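Local coordinates for acyl carrier protein (Leishmania major, PDB 5ZWT) that probably carries growing acyl chains on a phosphopantetheine arm during fatty acid biosynthesis, at residues 10-14 and 49-54. The protein carries 1 engineered substitution. Residue numbers count along the deposited sequence, not the author numbering.
Sequences RVLEV and AIEQEF
Build 10-14 as regular helix inside helix 3-16, and 49-53 as the C-terminal turn and a half of helix 40-53, where F54 (phi/psi -105/7) is the first residue to leave helical angles, although its N still bonds to I50 O at 3.1 Å. The axes of 10-14 and 49-53 approach to 10.0 Å, with 135° between their N-to-C directions, so these segments cross obliquely, nearer antiparallel than parallel; V14 and I50 come closest along the backbone, CA to CA 6.6 Å.

Apolar packing centres on V14, chi1 t, whose CA-CB bond points at the other helix. Its CG1 sits 3.6 Å from A49 CB and 4.0 Å from I50 CG1, while V14 CG2 lies 3.6 Å from E53 CB. One turn back, V11, also t, points sideways and reaches F54 CE2 with CG2 (3.7 Å) and I50 CD1 with CG1 (4.3 Å). Such packing of the first long helix against the next belongs to the acyl carrier protein helical bundle; helix 69-78 closes the same core, with V73 on V11, A72 on I50 and I76 on F54.

The polar contacts belong to R10. Its m, t, p chain carries the guanidinium past the end of helix 40-53, where NE makes a salt bridge and hydrogen bond to OE1 of E53 (chi1 t, chi2 p) at 2.7 Å. R10 NH2 adds weak bonds to E53 O (2.9 Å) and E53 OE1 (3.2 Å), and F54 (chi1 m) brings CD1 over one guanidinium face, 3.5 Å from R10 NH2. R10 NH1 hydrogen-bonds to K83 O and forms a salt bridge with D6 of the second subunit; G1 N of that subunit hydrogen-bonds to E53 OE1.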
ATOM      1  N   ARG A  10       7.171   0.504  -1.852  1.00 26.65           N
ATOM      2  CA  ARG A  10       7.363   0.189  -3.255  1.00 27.91           C
ATOM      3  C   ARG A  10       8.373   1.131  -3.900  1.00 27.28           C
ATOM      4  O   ARG A  10       9.128   0.700  -4.770  1.00 28.24           O
ATOM      5  CB  ARG A  10       6.015   0.200  -3.972  1.00 27.88           C
ATOM      6  CG  ARG A  10       5.081  -0.927  -3.481  1.00 28.54           C
ATOM      7  CD  ARG A  10       3.648  -0.685  -3.908  1.00 30.59           C
ATOM      8  NE  ARG A  10       3.522  -0.492  -5.346  1.00 32.92           N
ATOM      9  CZ  ARG A  10       2.394  -0.098  -5.937  1.00 35.96           C
ATOM     10  NH1 ARG A  10       1.313   0.131  -5.204  1.00 36.35           N
ATOM     11  NH2 ARG A  10       2.344   0.067  -7.256  1.00 36.44           N
ATOM     12  N   VAL A  11       8.456   2.390  -3.456  1.00 26.09           N
ATOM     13  CA  VAL A  11       9.500   3.251  -4.017  1.00 28.41           C
ATOM     14  C   VAL A  11      10.879   2.738  -3.632  1.00 28.39           C
ATOM     15  O   VAL A  11      11.807   2.735  -4.458  1.00 28.13           O
ATOM     16  CB  VAL A  11       9.311   4.718  -3.589  1.00 27.28           C
ATOM     17  CG1 VAL A  11      10.533   5.556  -4.034  1.00 27.46           C
ATOM     18  CG2 VAL A  11       8.052   5.274  -4.215  1.00 27.08           C
ATOM     19  N   LEU A  12      11.031   2.252  -2.394  1.00 27.50           N
ATOM     20  CA  LEU A  12      12.343   1.785  -1.945  1.00 29.19           C
ATOM     21  C   LEU A  12      12.819   0.640  -2.811  1.00 30.72           C
ATOM     22  O   LEU A  12      14.002   0.576  -3.161  1.00 31.88           O
ATOM     23  CB  LEU A  12      12.309   1.351  -0.472  1.00 26.32           C
ATOM     24  CG  LEU A  12      12.214   2.439   0.610  1.00 27.62           C
ATOM     25  CD1 LEU A  12      11.946   1.808   1.957  1.00 26.00           C
ATOM     26  CD2 LEU A  12      13.483   3.273   0.658  1.00 26.17           C
ATOM     27  N   GLU A  13      11.904  -0.247  -3.216  1.00 33.82           N
ATOM     28  CA  GLU A  13      12.337  -1.406  -3.990  1.00 36.31           C
ATOM     29  C   GLU A  13      12.628  -1.028  -5.430  1.00 32.70           C
ATOM     30  O   GLU A  13      13.571  -1.568  -6.038  1.00 32.07           O
ATOM     31  CB  GLU A  13      11.272  -2.506  -3.933  1.00 43.07           C
ATOM     32  CG  GLU A  13      11.838  -3.922  -3.771  1.00 49.40           C
ATOM     33  CD  GLU A  13      12.594  -4.094  -2.461  1.00 55.11           C
ATOM     34  OE1 GLU A  13      12.088  -3.643  -1.413  1.00 60.63           O
ATOM     35  OE2 GLU A  13      13.710  -4.658  -2.484  1.00 56.98           O
ATOM     36  N   VAL A  14      11.896  -0.052  -5.973  1.00 30.83           N
ATOM     37  CA  VAL A  14      12.240   0.461  -7.296  1.00 30.52           C
ATOM     38  C   VAL A  14      13.653   1.031  -7.284  1.00 28.07           C
ATOM     39  O   VAL A  14      14.464   0.741  -8.172  1.00 28.84           O
ATOM     40  CB  VAL A  14      11.217   1.517  -7.760  1.00 28.82           C
ATOM     41  CG1 VAL A  14      11.712   2.202  -9.038  1.00 28.77           C
ATOM     42  CG2 VAL A  14       9.870   0.844  -8.001  1.00 27.79           C
ATOM     43  N   ALA A  49      10.943   4.430 -13.871  1.00 35.16           N
ATOM     44  CA  ALA A  49      10.618   3.178 -13.191  1.00 34.16           C
ATOM     45  C   ALA A  49       9.567   3.383 -12.107  1.00 34.82           C
ATOM     46  O   ALA A  49       8.755   2.476 -11.835  1.00 32.72           O
ATOM     47  CB  ALA A  49      11.878   2.550 -12.606  1.00 33.81           C
ATOM     48  N   ILE A  50       9.580   4.548 -11.454  1.00 33.20           N
ATOM     49  CA  ILE A  50       8.516   4.892 -10.509  1.00 33.85           C
ATOM     50  C   ILE A  50       7.190   5.074 -11.244  1.00 36.96           C
ATOM     51  O   ILE A  50       6.131   4.658 -10.752  1.00 36.25           O
ATOM     52  CB  ILE A  50       8.910   6.152  -9.708  1.00 32.89           C
ATOM     53  CG1 ILE A  50      10.074   5.836  -8.769  1.00 31.48           C
ATOM     54  CG2 ILE A  50       7.727   6.721  -8.924  1.00 32.88           C
ATOM     55  CD1 ILE A  50      10.659   7.075  -8.067  1.00 30.83           C
ATOM     56  N   GLU A  51       7.226   5.657 -12.450  1.00 38.31           N
ATOM     57  CA  GLU A  51       5.993   5.806 -13.220  1.00 41.68           C
ATOM     58  C   GLU A  51       5.404   4.450 -13.562  1.00 42.42           C
ATOM     59  O   GLU A  51       4.180   4.279 -13.550  1.00 43.80           O
ATOM     60  CB  GLU A  51       6.219   6.597 -14.513  1.00 41.44           C
ATOM     61  CG  GLU A  51       6.531   8.092 -14.363  1.00 42.25           C
ATOM     62  CD  GLU A  51       6.598   8.776 -15.719  1.00 43.62           C
ATOM     63  OE1 GLU A  51       5.879   9.783 -15.926  1.00 44.54           O
ATOM     64  OE2 GLU A  51       7.318   8.256 -16.603  1.00 43.75           O
ATOM     65  N   GLN A  52       6.265   3.476 -13.875  1.00 44.19           N
ATOM     66  CA  GLN A  52       5.794   2.150 -14.250  1.00 45.20           C
ATOM     67  C   GLN A  52       5.384   1.335 -13.035  1.00 42.23           C
ATOM     68  O   GLN A  52       4.498   0.477 -13.137  1.00 40.54           O
ATOM     69  CB  GLN A  52       6.873   1.406 -15.042  1.00 50.07           C
ATOM     70  CG  GLN A  52       7.119   1.947 -16.444  1.00 54.60           C
ATOM     71  CD  GLN A  52       5.861   1.916 -17.318  1.00 59.60           C
ATOM     72  OE1 GLN A  52       5.330   2.963 -17.713  1.00 60.42           O
ATOM     73  NE2 GLN A  52       5.376   0.709 -17.617  1.00 63.99           N
ATOM     74  N   GLU A  53       6.018   1.567 -11.885  1.00 38.64           N
ATOM     75  CA  GLU A  53       5.617   0.832 -10.697  1.00 37.69           C
ATOM     76  C   GLU A  53       4.210   1.223 -10.270  1.00 38.33           C
ATOM     77  O   GLU A  53       3.402   0.363  -9.904  1.00 37.87           O
ATOM     78  CB  GLU A  53       6.618   1.079  -9.561  1.00 35.53           C
ATOM     79  CG  GLU A  53       6.138   0.603  -8.190  1.00 33.47           C
ATOM     80  CD  GLU A  53       5.972  -0.919  -8.114  1.00 34.48           C
ATOM     81  OE1 GLU A  53       5.243  -1.382  -7.218  1.00 33.14           O
ATOM     82  OE2 GLU A  53       6.554  -1.659  -8.941  1.00 34.49           O
ATOM     83  N   PHE A  54       3.873   2.503 -10.377  1.00 39.81           N
ATOM     84  CA  PHE A  54       2.581   2.988  -9.916  1.00 41.41           C
ATOM     85  C   PHE A  54       1.623   3.284 -11.062  1.00 45.01           C
ATOM     86  O   PHE A  54       0.543   3.828 -10.817  1.00 47.19           O
ATOM     87  CB  PHE A  54       2.766   4.232  -9.038  1.00 39.72           C
ATOM     88  CG  PHE A  54       3.474   3.952  -7.730  1.00 37.68           C
ATOM     89  CD1 PHE A  54       2.763   3.520  -6.610  1.00 35.56           C
ATOM     90  CD2 PHE A  54       4.849   4.095  -7.635  1.00 36.88           C
ATOM     91  CE1 PHE A  54       3.422   3.249  -5.414  1.00 34.46           C
ATOM     92  CE2 PHE A  54       5.514   3.826  -6.444  1.00 35.75           C
ATOM     93  CZ  PHE A  54       4.797   3.410  -5.332  1.00 35.06           C
TER